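Local structure of SusD superfamily protein (Bacteroides fragilis, 3L22) at residues N26-A31 and N93-F98; Y70-G75 and E413-G418; E269-G274 and D307-F312; S283-K288 and I381-R386. The protein binds zinc ions in the crystal and, as a SusD-family protein of the outer membrane, probably takes part in capturing glycans at the cell surface. All coordinates share one frame; numbering follows the deposited sequence. Where two conformers were deposited one is given.

Interaction 1 of 4, residues N26-A31 and N93-F98; sequences NGLYAA and NKVNTF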
loop_
_atom_site.group_PDB
_atom_site.type_symbol
_atom_site.label_atom_id
_atom_site.label_comp_id
_atom_site.label_asym_id
_atom_site.label_seq_id
_atom_site.Cartn_x
_atom_site.Cartn_y
_atom_site.Cartn_z
ATOM N N ASN A 26 16.966 -10.767 -1.534
ATOM C CA ASN A 26 15.714 -11.366 -1.032
ATOM C C ASN A 26 15.413 -11.016 0.407
ATOM O O ASN A 26 14.259 -10.892 0.760
ATOM C CB ASN A 26 15.650 -12.871 -1.288
ATOM C CG ASN A 26 15.430 -13.168 -2.783
ATOM O OD1 ASN A 26 14.549 -12.556 -3.452
ATOM N ND2 ASN A 26 16.238 -14.077 -3.327
ATOM N N GLY A 27 16.439 -10.814 1.215
ATOM C CA GLY A 27 16.231 -10.327 2.591
ATOM C C GLY A 27 15.617 -8.923 2.634
ATOM O O GLY A 27 14.934 -8.593 3.596
ATOM N N LEU A 28 15.858 -8.099 1.612
ATOM C CA LEU A 28 15.220 -6.765 1.551
ATOM C C LEU A 28 13.719 -6.893 1.388
ATOM O O LEU A 28 12.938 -6.236 2.096
ATOM C CB LEU A 28 15.830 -5.899 0.421
ATOM C CG LEU A 28 17.367 -5.761 0.425
ATOM C CD1 LEU A 28 17.854 -4.820 -0.715
ATOM C CD2 LEU A 28 17.862 -5.256 1.796
ATOM N N TYR A 29 13.305 -7.794 0.504
ATOM C CA TYR A 29 11.888 -8.051 0.302
ATOM C C TYR A 29 11.268 -8.676 1.561
ATOM O O TYR A 29 10.129 -8.354 1.902
ATOM C CB TYR A 29 11.650 -8.972 -0.910
ATOM C CG TYR A 29 11.930 -8.325 -2.227
ATOM C CD1 TYR A 29 11.057 -7.415 -2.772
ATOM C CD2 TYR A 29 13.111 -8.604 -2.930
ATOM C CE1 TYR A 29 11.334 -6.795 -4.000
ATOM C CE2 TYR A 29 13.383 -8.003 -4.144
ATOM C CZ TYR A 29 12.491 -7.087 -4.670
ATOM O OH TYR A 29 12.765 -6.500 -5.898
ATOM N N ALA A 30 12.008 -9.536 2.256
ATOM C CA ALA A 30 11.505 -10.127 3.513
ATOM C C ALA A 30 11.371 -9.023 4.546
ATOM O O ALA A 30 10.395 -9.011 5.287
ATOM C CB ALA A 30 12.394 -11.334 4.058
ATOM N N ALA A 31 12.319 -8.091 4.567
ATOM C CA ALA A 31 12.342 -7.060 5.617
ATOM C C ALA A 31 11.146 -6.124 5.552
ATOM O O ALA A 31 10.737 -5.585 6.574
ATOM C CB ALA A 31 13.642 -6.258 5.572
ATOM N N ASN A 93 17.662 0.625 6.375
ATOM C CA ASN A 93 19.088 0.493 6.660
ATOM C C ASN A 93 19.685 -0.738 5.971
ATOM O O ASN A 93 20.814 -0.687 5.512
ATOM C CB ASN A 93 19.399 0.464 8.166
ATOM C CG ASN A 93 20.909 0.584 8.448
ATOM O OD1 ASN A 93 21.565 1.558 8.031
ATOM N ND2 ASN A 93 21.475 -0.423 9.127
ATOM N N LYS A 94 18.912 -1.824 5.891
ATOM C CA LYS A 94 19.313 -2.991 5.102
ATOM C C LYS A 94 19.538 -2.655 3.640
ATOM O O LYS A 94 20.517 -3.126 3.058
ATOM C CB LYS A 94 18.305 -4.137 5.228
ATOM C CG LYS A 94 18.409 -4.852 6.575
ATOM C CD LYS A 94 17.282 -5.898 6.781
ATOM C CE LYS A 94 17.478 -6.662 8.080
ATOM N NZ LYS A 94 18.563 -7.663 7.811
ATOM N N VAL A 95 18.671 -1.831 3.054
ATOM C CA VAL A 95 18.888 -1.387 1.666
ATOM C C VAL A 95 20.156 -0.506 1.567
ATOM O O VAL A 95 20.990 -0.719 0.718
ATOM C CB VAL A 95 17.672 -0.629 1.076
ATOM C CG1 VAL A 95 18.071 0.096 -0.270
ATOM C CG2 VAL A 95 16.463 -1.570 0.894
ATOM N N ASN A 96 20.318 0.442 2.477
ATOM C CA ASN A 96 21.474 1.353 2.460
ATOM C C ASN A 96 22.786 0.525 2.517
ATOM O O ASN A 96 23.724 0.777 1.748
ATOM C CB ASN A 96 21.433 2.321 3.648
ATOM C CG ASN A 96 20.199 3.247 3.633
ATOM O OD1 ASN A 96 19.515 3.328 2.636
ATOM N ND2 ASN A 96 19.914 3.925 4.760
ATOM N N THR A 97 22.806 -0.468 3.406
ATOM C CA THR A 97 23.943 -1.377 3.568
ATOM C C THR A 97 24.163 -2.275 2.368
ATOM O O THR A 97 25.285 -2.391 1.898
ATOM C CB THR A 97 23.787 -2.209 4.831
ATOM O OG1 THR A 97 23.504 -1.290 5.882
ATOM C CG2 THR A 97 25.083 -3.017 5.143
ATOM N N PHE A 98 23.094 -2.864 1.855
ATOM C CA PHE A 98 23.164 -3.639 0.627
ATOM C C PHE A 98 23.791 -2.819 -0.497
ATOM O O PHE A 98 24.713 -3.308 -1.141
ATOM C CB PHE A 98 21.778 -4.122 0.198
ATOM C CG PHE A 98 21.745 -4.843 -1.133
ATOM C CD1 PHE A 98 22.028 -6.192 -1.210
ATOM C CD2 PHE A 98 21.345 -4.190 -2.284
ATOM C CE1 PHE A 98 21.981 -6.869 -2.418
ATOM C CE2 PHE A 98 21.276 -4.854 -3.501
ATOM C CZ PHE A 98 21.597 -6.193 -3.573
#

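Interaction 2 of 4, residues Y70-G75 and E413-G418; sequences YNMNVG and ETINVG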
loop_
_atom_site.group_PDB
_atom_site.type_symbol
_atom_site.label_atom_id
_atom_site.label_comp_id
_atom_site.label_asym_id
_atom_site.label_seq_id
_atom_site.Cartn_x
_atom_site.Cartn_y
_atom_site.Cartn_z
ATOM N N TYR A 70 -7.845 2.160 14.189
ATOM C CA TYR A 70 -9.197 2.321 13.648
ATOM C C TYR A 70 -9.887 3.569 14.207
ATOM O O TYR A 70 -10.524 4.326 13.477
ATOM C CB TYR A 70 -10.088 1.101 13.920
ATOM C CG TYR A 70 -11.509 1.366 13.391
ATOM C CD1 TYR A 70 -11.780 1.329 12.013
ATOM C CD2 TYR A 70 -12.560 1.687 14.255
ATOM C CE1 TYR A 70 -13.053 1.633 11.513
ATOM C CE2 TYR A 70 -13.845 1.979 13.766
ATOM C CZ TYR A 70 -14.082 1.957 12.397
ATOM O OH TYR A 70 -15.336 2.247 11.916
ATOM N N ASN A 71 -9.737 3.752 15.513
ATOM C CA ASN A 71 -10.325 4.878 16.229
ATOM C C ASN A 71 -9.564 6.185 16.084
ATOM O O ASN A 71 -9.937 7.188 16.694
ATOM C CB ASN A 71 -10.451 4.515 17.703
ATOM C CG ASN A 71 -11.570 3.552 17.975
ATOM O OD1 ASN A 71 -12.546 3.459 17.220
ATOM N ND2 ASN A 71 -11.468 2.854 19.108
HETATM N N MSE A 72 -8.517 6.200 15.271
HETATM C CA MSE A 72 -7.773 7.439 14.996
HETATM C C MSE A 72 -7.248 8.011 16.313
HETATM O O MSE A 72 -7.379 9.197 16.598
HETATM C CB MSE A 72 -8.620 8.471 14.235
HETATM C CG MSE A 72 -9.285 7.939 13.011
HETATM SE SE MSE A 72 -8.058 7.279 11.647
HETATM C CE MSE A 72 -7.337 8.978 11.034
ATOM N N ASN A 73 -6.616 7.136 17.093
ATOM C CA ASN A 73 -6.207 7.475 18.432
ATOM C C ASN A 73 -4.786 7.000 18.734
ATOM O O ASN A 73 -4.470 6.756 19.873
ATOM C CB ASN A 73 -7.194 6.871 19.435
ATOM C CG ASN A 73 -7.073 7.479 20.822
ATOM O OD1 ASN A 73 -6.956 8.689 20.961
ATOM N ND2 ASN A 73 -7.094 6.638 21.853
ATOM N N VAL A 74 -3.932 6.906 17.724
ATOM C CA VAL A 74 -2.596 6.344 17.913
ATOM C C VAL A 74 -1.678 7.394 18.534
ATOM O O VAL A 74 -1.634 8.555 18.061
ATOM C CB VAL A 74 -1.982 5.808 16.601
ATOM C CG1 VAL A 74 -0.504 5.523 16.805
ATOM C CG2 VAL A 74 -2.744 4.548 16.157
ATOM N N GLY A 75 -0.996 6.984 19.614
ATOM C CA GLY A 75 -0.070 7.826 20.370
ATOM C C GLY A 75 1.376 7.376 20.217
ATOM O O GLY A 75 1.683 6.480 19.426
ATOM N N GLU A 413 -21.322 6.261 17.986
ATOM C CA GLU A 413 -20.341 7.314 17.915
ATOM C C GLU A 413 -19.914 7.498 16.456
ATOM O O GLU A 413 -19.993 6.551 15.661
ATOM C CB GLU A 413 -19.158 6.994 18.792
ATOM C CG GLU A 413 -18.016 7.963 18.641
ATOM N N THR A 414 -19.526 8.717 16.101
ATOM C CA THR A 414 -18.959 8.999 14.789
ATOM C C THR A 414 -17.541 9.522 14.942
ATOM O O THR A 414 -17.311 10.448 15.699
ATOM C CB THR A 414 -19.838 10.016 14.026
ATOM O OG1 THR A 414 -21.052 9.374 13.699
ATOM C CG2 THR A 414 -19.181 10.521 12.715
ATOM N N ILE A 415 -16.611 8.893 14.233
ATOM C CA ILE A 415 -15.267 9.352 14.071
ATOM C C ILE A 415 -15.236 10.351 12.928
ATOM O O ILE A 415 -15.764 10.086 11.849
ATOM C CB ILE A 415 -14.326 8.166 13.789
ATOM C CG1 ILE A 415 -14.305 7.236 15.012
ATOM C CG2 ILE A 415 -12.880 8.628 13.496
ATOM C CD1 ILE A 415 -13.829 5.824 14.691
ATOM N N ASN A 416 -14.681 11.531 13.183
ATOM C CA ASN A 416 -14.607 12.596 12.181
ATOM C C ASN A 416 -13.333 13.384 12.418
ATOM O O ASN A 416 -13.286 14.285 13.279
ATOM C CB ASN A 416 -15.865 13.502 12.246
ATOM C CG ASN A 416 -15.928 14.521 11.085
ATOM O OD1 ASN A 416 -14.995 14.664 10.324
ATOM N ND2 ASN A 416 -17.032 15.225 10.976
ATOM N N VAL A 417 -12.288 13.022 11.680
ATOM C CA VAL A 417 -10.954 13.572 11.898
ATOM C C VAL A 417 -10.463 14.158 10.591
ATOM O O VAL A 417 -10.452 13.485 9.546
ATOM C CB VAL A 417 -9.980 12.490 12.432
ATOM C CG1 VAL A 417 -8.576 13.106 12.754
ATOM C CG2 VAL A 417 -10.559 11.843 13.678
ATOM N N GLY A 418 -10.078 15.424 10.642
ATOM C CA GLY A 418 -9.634 16.160 9.458
ATOM C C GLY A 418 -8.215 16.665 9.567
ATOM O O GLY A 418 -7.590 16.544 10.618
#

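Interaction 3 of 4, residues E269-G274 and D307-F312; sequences EYYYDG and DLLMKF. With EDO (1,2-ethanediol), chain Y.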
loop_
_atom_site.group_PDB
_atom_site.type_symbol
_atom_site.label_atom_id
_atom_site.label_comp_id
_atom_site.label_asym_id
_atom_site.label_seq_id
_atom_site.Cartn_x
_atom_site.Cartn_y
_atom_site.Cartn_z
ATOM N N GLU A 269 -5.783 -13.625 9.941
ATOM C CA GLU A 269 -6.123 -13.628 11.351
ATOM C C GLU A 269 -7.011 -12.439 11.751
ATOM O O GLU A 269 -7.754 -12.538 12.728
ATOM C CB GLU A 269 -4.861 -13.654 12.206
ATOM C CG GLU A 269 -4.237 -15.030 12.230
ATOM C CD GLU A 269 -2.899 -15.013 12.899
ATOM O OE1 GLU A 269 -1.941 -14.438 12.331
ATOM O OE2 GLU A 269 -2.840 -15.511 14.033
ATOM N N TYR A 270 -6.969 -11.365 10.975
ATOM C CA TYR A 270 -7.783 -10.174 11.255
ATOM C C TYR A 270 -9.214 -10.242 10.701
ATOM O O TYR A 270 -10.084 -9.506 11.165
ATOM C CB TYR A 270 -7.021 -8.899 10.775
ATOM C CG TYR A 270 -6.080 -8.393 11.819
ATOM C CD1 TYR A 270 -4.986 -9.139 12.190
ATOM C CD2 TYR A 270 -6.277 -7.180 12.450
ATOM C CE1 TYR A 270 -4.120 -8.709 13.153
ATOM C CE2 TYR A 270 -5.394 -6.737 13.424
ATOM C CZ TYR A 270 -4.324 -7.516 13.750
ATOM O OH TYR A 270 -3.453 -7.141 14.700
ATOM N N TYR A 271 -9.456 -11.121 9.721
ATOM C CA TYR A 271 -10.728 -11.193 9.007
ATOM C C TYR A 271 -11.503 -12.501 9.194
ATOM O O TYR A 271 -12.723 -12.484 9.095
ATOM C CB TYR A 271 -10.503 -11.009 7.496
ATOM C CG TYR A 271 -10.016 -9.612 7.127
ATOM C CD1 TYR A 271 -10.871 -8.534 7.185
ATOM C CD2 TYR A 271 -8.716 -9.397 6.676
ATOM C CE1 TYR A 271 -10.457 -7.270 6.842
ATOM C CE2 TYR A 271 -8.272 -8.125 6.317
ATOM C CZ TYR A 271 -9.150 -7.063 6.432
ATOM O OH TYR A 271 -8.742 -5.806 6.111
ATOM N N TYR A 272 -10.826 -13.608 9.487
ATOM C CA TYR A 272 -11.433 -14.919 9.328
ATOM C C TYR A 272 -12.531 -15.286 10.298
ATOM O O TYR A 272 -13.305 -16.160 9.972
ATOM C CB TYR A 272 -10.396 -16.070 9.358
ATOM C CG TYR A 272 -10.005 -16.601 10.711
ATOM C CD1 TYR A 272 -9.382 -15.783 11.636
ATOM C CD2 TYR A 272 -10.256 -17.955 11.083
ATOM C CE1 TYR A 272 -9.007 -16.247 12.874
ATOM C CE2 TYR A 272 -9.877 -18.441 12.366
ATOM C CZ TYR A 272 -9.240 -17.559 13.234
ATOM O OH TYR A 272 -8.800 -17.901 14.485
ATOM N N ASP A 273 -12.566 -14.709 11.491
ATOM C CA ASP A 273 -13.517 -15.178 12.500
ATOM C C ASP A 273 -14.527 -14.146 12.993
ATOM O O ASP A 273 -15.289 -14.436 13.898
ATOM C CB ASP A 273 -12.770 -15.834 13.676
ATOM C CG ASP A 273 -12.009 -14.860 14.523
ATOM O OD1 ASP A 273 -12.014 -13.624 14.239
ATOM O OD2 ASP A 273 -11.421 -15.350 15.523
ATOM N N GLY A 274 -14.514 -12.939 12.444
ATOM C CA GLY A 274 -15.458 -11.905 12.871
ATOM C C GLY A 274 -15.155 -11.228 14.198
ATOM O O GLY A 274 -15.908 -10.359 14.612
ATOM N N ASP A 307 -21.143 -10.240 7.952
ATOM C CA ASP A 307 -20.271 -9.141 7.557
ATOM C C ASP A 307 -18.746 -9.454 7.630
ATOM O O ASP A 307 -17.937 -8.538 7.738
ATOM C CB ASP A 307 -20.575 -7.843 8.344
ATOM C CG ASP A 307 -21.985 -7.319 8.133
ATOM O OD1 ASP A 307 -22.673 -7.811 7.225
ATOM O OD2 ASP A 307 -22.368 -6.370 8.868
ATOM N N LEU A 308 -18.365 -10.720 7.583
ATOM C CA LEU A 308 -16.968 -11.054 7.425
ATOM C C LEU A 308 -16.518 -10.726 5.991
ATOM O O LEU A 308 -17.233 -11.042 5.048
ATOM C CB LEU A 308 -16.733 -12.547 7.700
ATOM C CG LEU A 308 -16.551 -12.935 9.173
ATOM C CD1 LEU A 308 -17.789 -12.640 9.991
ATOM C CD2 LEU A 308 -16.163 -14.443 9.236
ATOM N N LEU A 309 -15.349 -10.112 5.826
ATOM C CA LEU A 309 -14.744 -9.949 4.527
ATOM C C LEU A 309 -14.004 -11.251 4.134
ATOM O O LEU A 309 -13.053 -11.624 4.807
ATOM C CB LEU A 309 -13.785 -8.757 4.540
ATOM C CG LEU A 309 -13.209 -8.344 3.191
ATOM C CD1 LEU A 309 -14.273 -7.945 2.151
ATOM C CD2 LEU A 309 -12.146 -7.225 3.370
HETATM N N MSE A 310 -14.381 -11.877 3.014
HETATM C CA MSE A 310 -13.877 -13.226 2.677
HETATM C C MSE A 310 -12.692 -13.230 1.724
HETATM O O MSE A 310 -12.417 -14.242 1.077
HETATM C CB MSE A 310 -15.002 -14.095 2.113
HETATM C CG MSE A 310 -16.279 -14.071 2.977
HETATM SE SE MSE A 310 -15.976 -14.905 4.696
HETATM C CE MSE A 310 -15.745 -16.765 4.092
ATOM N N LYS A 311 -11.931 -12.139 1.651
ATOM C CA LYS A 311 -10.693 -12.187 0.850
ATOM C C LYS A 311 -9.603 -13.055 1.496
ATOM O O LYS A 311 -9.075 -13.976 0.881
ATOM C CB LYS A 311 -10.125 -10.800 0.562
ATOM C CG LYS A 311 -10.927 -10.020 -0.498
ATOM C CD LYS A 311 -10.424 -8.609 -0.747
ATOM C CE LYS A 311 -11.290 -7.885 -1.810
ATOM N NZ LYS A 311 -10.657 -6.595 -2.259
ATOM N N PHE A 312 -9.245 -12.728 2.729
ATOM C CA PHE A 312 -8.143 -13.374 3.427
ATOM C C PHE A 312 -8.701 -14.121 4.605
ATOM O O PHE A 312 -8.882 -13.528 5.673
ATOM C CB PHE A 312 -7.157 -12.305 3.912
ATOM C CG PHE A 312 -6.631 -11.448 2.803
ATOM C CD1 PHE A 312 -5.621 -11.922 1.975
ATOM C CD2 PHE A 312 -7.124 -10.170 2.595
ATOM C CE1 PHE A 312 -5.113 -11.140 0.932
ATOM C CE2 PHE A 312 -6.645 -9.392 1.560
ATOM C CZ PHE A 312 -5.640 -9.881 0.714
HETATM C C1 EDO Y . -13.026 -15.628 -2.200
HETATM O O1 EDO Y . -14.322 -16.281 -2.065
HETATM C C2 EDO Y . -11.766 -16.486 -1.977
HETATM O O2 EDO Y . -10.818 -15.819 -1.109
HETATM O O HOH W 1 -13.920 -10.171 8.404
#

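Interaction 4 of 4, residues S283-K288 and I381-R386; sequences SGIMSK and IYNEKR. With EDO (1,2-ethanediol), chain B.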
loop_
_atom_site.group_PDB
_atom_site.type_symbol
_atom_site.label_atom_id
_atom_site.label_comp_id
_atom_site.label_asym_id
_atom_site.label_seq_id
_atom_site.Cartn_x
_atom_site.Cartn_y
_atom_site.Cartn_z
ATOM N N SER A 283 -22.275 2.062 6.969
ATOM C CA SER A 283 -21.858 3.353 6.444
ATOM C C SER A 283 -20.728 3.351 5.426
ATOM O O SER A 283 -20.416 4.416 4.889
ATOM C CB SER A 283 -21.368 4.221 7.625
ATOM O OG SER A 283 -22.395 4.418 8.576
ATOM N N GLY A 284 -20.061 2.213 5.204
ATOM C CA GLY A 284 -18.937 2.135 4.279
ATOM C C GLY A 284 -19.403 1.832 2.861
ATOM O O GLY A 284 -20.584 1.871 2.578
ATOM N N ILE A 285 -18.464 1.505 1.986
ATOM C CA ILE A 285 -18.738 1.302 0.574
ATOM C C ILE A 285 -19.838 0.273 0.330
ATOM O O ILE A 285 -20.713 0.471 -0.521
ATOM C CB ILE A 285 -17.448 0.954 -0.228
ATOM C CG1 ILE A 285 -17.720 0.954 -1.758
ATOM C CG2 ILE A 285 -16.833 -0.386 0.190
ATOM C CD1 ILE A 285 -18.318 2.264 -2.290
HETATM N N MSE A 286 -19.826 -0.812 1.087
HETATM C CA MSE A 286 -20.814 -1.862 0.873
HETATM C C MSE A 286 -22.160 -1.547 1.503
HETATM O O MSE A 286 -23.031 -2.376 1.408
HETATM C CB MSE A 286 -20.276 -3.230 1.332
HETATM C CG MSE A 286 -19.117 -3.696 0.504
HETATM SE SE MSE A 286 -18.905 -5.624 0.785
HETATM C CE MSE A 286 -17.280 -6.085 -0.097
ATOM N N SER A 287 -22.327 -0.380 2.140
ATOM C CA SER A 287 -23.642 0.123 2.498
ATOM C C SER A 287 -24.305 0.845 1.350
ATOM O O SER A 287 -25.457 1.192 1.475
ATOM C CB SER A 287 -23.553 1.118 3.663
ATOM O OG SER A 287 -23.046 2.381 3.270
ATOM N N LYS A 288 -23.586 1.153 0.275
ATOM C CA LYS A 288 -24.168 1.916 -0.803
ATOM C C LYS A 288 -24.799 0.978 -1.850
ATOM O O LYS A 288 -24.153 0.015 -2.253
ATOM C CB LYS A 288 -23.103 2.771 -1.485
ATOM C CG LYS A 288 -22.443 3.800 -0.545
ATOM C CD LYS A 288 -21.401 4.574 -1.302
ATOM C CE LYS A 288 -20.462 5.380 -0.400
ATOM N NZ LYS A 288 -20.924 6.739 -0.295
ATOM N N ILE A 381 -15.530 6.928 -9.493
ATOM C CA ILE A 381 -14.178 6.354 -9.494
ATOM C C ILE A 381 -13.717 6.063 -8.059
ATOM O O ILE A 381 -13.228 4.952 -7.784
ATOM C CB ILE A 381 -13.163 7.274 -10.225
ATOM C CG1 ILE A 381 -13.519 7.365 -11.725
ATOM C CG2 ILE A 381 -11.697 6.755 -9.990
ATOM C CD1 ILE A 381 -12.900 8.561 -12.479
ATOM N N TYR A 382 -13.929 7.019 -7.139
ATOM C CA TYR A 382 -13.566 6.793 -5.735
ATOM C C TYR A 382 -14.286 5.589 -5.122
ATOM O O TYR A 382 -13.661 4.786 -4.439
ATOM C CB TYR A 382 -13.833 8.013 -4.863
ATOM C CG TYR A 382 -13.174 9.310 -5.303
ATOM C CD1 TYR A 382 -12.018 9.326 -6.066
ATOM C CD2 TYR A 382 -13.731 10.536 -4.951
ATOM C CE1 TYR A 382 -11.433 10.548 -6.486
ATOM C CE2 TYR A 382 -13.123 11.780 -5.348
ATOM C CZ TYR A 382 -11.997 11.745 -6.122
ATOM O OH TYR A 382 -11.415 12.916 -6.531
ATOM N N ASN A 383 -15.595 5.473 -5.405
ATOM C CA ASN A 383 -16.385 4.369 -4.894
ATOM C C ASN A 383 -15.972 3.020 -5.491
ATOM O O ASN A 383 -15.892 2.045 -4.772
ATOM C CB ASN A 383 -17.875 4.596 -5.136
ATOM C CG ASN A 383 -18.476 5.603 -4.179
ATOM O OD1 ASN A 383 -17.985 5.787 -3.061
ATOM N ND2 ASN A 383 -19.538 6.263 -4.614
ATOM N N GLU A 384 -15.696 2.982 -6.785
ATOM C CA GLU A 384 -15.211 1.751 -7.407
ATOM C C GLU A 384 -13.896 1.268 -6.777
ATOM O O GLU A 384 -13.708 0.080 -6.514
ATOM C CB GLU A 384 -15.050 1.926 -8.920
ATOM C CG GLU A 384 -15.109 0.597 -9.708
ATOM C CD GLU A 384 -16.501 -0.047 -9.727
ATOM O OE1 GLU A 384 -17.538 0.675 -9.750
ATOM O OE2 GLU A 384 -16.552 -1.288 -9.783
ATOM N N LYS A 385 -13.004 2.210 -6.520
ATOM C CA LYS A 385 -11.721 1.940 -5.881
ATOM C C LYS A 385 -11.948 1.407 -4.444
ATOM O O LYS A 385 -11.298 0.471 -4.021
ATOM C CB LYS A 385 -10.894 3.230 -5.881
ATOM C CG LYS A 385 -9.468 3.113 -5.345
ATOM C CD LYS A 385 -8.486 2.750 -6.421
ATOM C CE LYS A 385 -7.024 2.775 -5.916
ATOM N NZ LYS A 385 -6.612 4.167 -5.628
ATOM N N ARG A 386 -12.931 1.959 -3.732
ATOM C CA ARG A 386 -13.264 1.502 -2.383
ATOM C C ARG A 386 -13.725 0.036 -2.364
ATOM O O ARG A 386 -13.295 -0.761 -1.493
ATOM C CB ARG A 386 -14.329 2.424 -1.770
ATOM C CG ARG A 386 -13.799 3.796 -1.404
ATOM C CD ARG A 386 -14.905 4.739 -0.959
ATOM N NE ARG A 386 -15.426 4.353 0.347
ATOM C CZ ARG A 386 -16.360 5.014 1.019
ATOM N NH1 ARG A 386 -16.936 6.109 0.511
ATOM N NH2 ARG A 386 -16.756 4.561 2.197
HETATM C C1 EDO B . -3.510 4.723 -4.924
HETATM O O1 EDO B . -4.116 3.504 -5.298
HETATM C C2 EDO B . -3.146 4.783 -3.432
HETATM O O2 EDO B . -2.700 6.162 -3.239
HETATM O O HOH W 2 -18.536 6.154 4.041
HETATM O O HOH W 3 -19.142 7.575 1.718
HETATM O O HOH W 4 -21.309 7.966 -2.776
#

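Interaction 1 of 4, residues N26-A31 and N93-F98
Leu28 reaches from helix 18-33 into the side of helix 79-103 and divides its two methyls between three residues. CD2 presses on the backbone and root of Lys94, 3.6 Å from Lys94 C and equally close to Lys94 CB. CD1 turns to Val95 and Phe98. It lies over one face of the Phe98 ring, 4.2 Å from the centroid and 26° off the ring normal, a CH-pi contact. The same methyl is 3.9 Å from Val95 CG2. With Phe98 CG anti to the backbone N (chi1 175°), that atom lies 3.9 Å from Leu28 CD1, and the two side chains cross at about a right angle. Lys94 adds its aliphatic part: Lys94 CD packs 3.9 Å from Ala31 CB.

The segments are nearly antiparallel, at 167°, with axes 9.8 Å apart. This is an antiparallel helix pair of the mainly helical SusD fold, whose sequence families belong to the TPR clan. Helix 113-131 adds Ala120, which touches both Leu28 and Phe98. Tyr29 OH hydrogen-bonds Glu119, a zinc ligand. No hydrogen bond joins the two segments, so packing carries their direct contact, and Lys94 contributes to it through CB, CD and its carbonyl group.

Interaction 2 of 4, residues Y70-G75 and E413-G418
Ile415 supplies most of the apolar contact, using two branches. Its CG2 methyl packs 3.7 Å from CG of Met72, a selenomethionine. CG2 is anti to the backbone N of Ile415, while CG1 is anti to the carbonyl carbon, and the extended chi2 (160°) puts CD1 at the other end of the contact. There CD1 comes 4.0 Å from Tyr70 CE2, approaching the ring at a slant. Val417, two residues on and on the same side of the strand, also touches Met72: Val417 CG2 packs 3.9 Å from Met72 CB.

Met72, the first residue to leave helical geometry after helix 67-70, has positive phi and completes a Schellman motif. Its CB is directed at strand 414-417, one arm of a two-stranded antiparallel hairpin with strand 406-409. The contact thus joins a helix end from the N-terminal part of the chain to a hairpin of the C-terminal part.

Contacts between polar atoms and carbon make up the rest. Ile415 CD1 lies 3.7 Å from Asn71 OD1 and 3.8 Å from Tyr70 O. No hydrogen bond links the two segments. Polar links come from the partner strand instead: Lys408 NZ bonds Tyr70 O and makes a cation-pi contact with the Tyr70 ring.

Interaction 3 of 4, residues E269-G274 and D307-F312
The side chains of Tyr271 and Leu309 run alongside each other in the same sense. Tyr271 CE1 is 3.9 Å from Leu309 CD2. The root of the tyrosine is held close to the other backbone, with Tyr271 CB 3.5 Å from Phe312 O. Leu308 covers the next turn: its CD2 is 3.4 Å from Tyr272 O, and its CD1 meets Gly274 CA at 3.8 Å. Gly274 has positive phi and follows the short helix 267-271.

A water completes this shell. It donates to Tyr271 O (2.7 Å) and accepts from Leu309 N (2.9 Å).

Further out, strand 277-279 backs the contact, with Met277 on Tyr271, Leu278 on Leu308 and Ile279 on Leu309. Tyr240 packs edge-to-face with Phe312. An ethanediol, probably from the crystallisation liquor, bonds Met310 O. The contact packs the end of helix 267-271 and the following turn against loop 307-312, away from the zinc sites. No direct hydrogen bond crosses it: carbon packs on carbon and on carbonyl oxygens, and the water links two backbone groups.

Interaction 4 of 4, residues S283-K288 and I381-R386
Gly284 O takes two bonds, from Ser287 OG at 2.6 Å and from Ser287 N, and so closes the short 3-10 turn 285-287. This turn packs against helix 374-388 of the helical SusD fold. The side chains of Ile285 and Arg386 pass alongside, antiparallel to one another, with Ile285 CG1 3.7 Å from Arg386 CB. Ile285 CD1 reaches Asn383 O at 3.5 Å.

The Arg386 guanidinium has Ile285 CA over one face. The chain bends at chi3 (71°), which places NE near Ile285 CB. Asp55 forms a salt bridge with Arg386 NH2 and also bonds Ile285 N, tying both sides together. Two waters lie in the guanidinium plane at its edge; one accepts from NH2 and donates to Ser283 O.

Lys288 NZ and Arg386 NH1 are like charges only 4.1 Å apart. Water between them probably eases the repulsion: one molecule accepts from both, 2.8 Å from Lys288 NZ and 2.9 Å from Arg386 NH1. Another accepts from Lys288 NZ and, at 3.1 Å, from Asn383 ND2.

How the interactions relate
Interaction 1 stands apart from the others, with its centre 31 to 36 Å from theirs. It closes within the N-terminal region before interactions 3 and 4 open, and lies across the chain's centre from interaction 4. Interaction 2 spans the longest stretch of chain: its segments enclose both 3 and 4 in sequence, and its first segment falls between those of interaction 1. Interactions 3 and 4 alternate along the chain, with centres 18 Å apart, and touch where Leu309 CD1 meets Met286 CE at 4.2 Å. Strand 277-279 runs between their first segments in sequence. Interaction 1 packs early helices together, 2 joins the early chain to hairpin 406-417, and 3 and 4 form one patch.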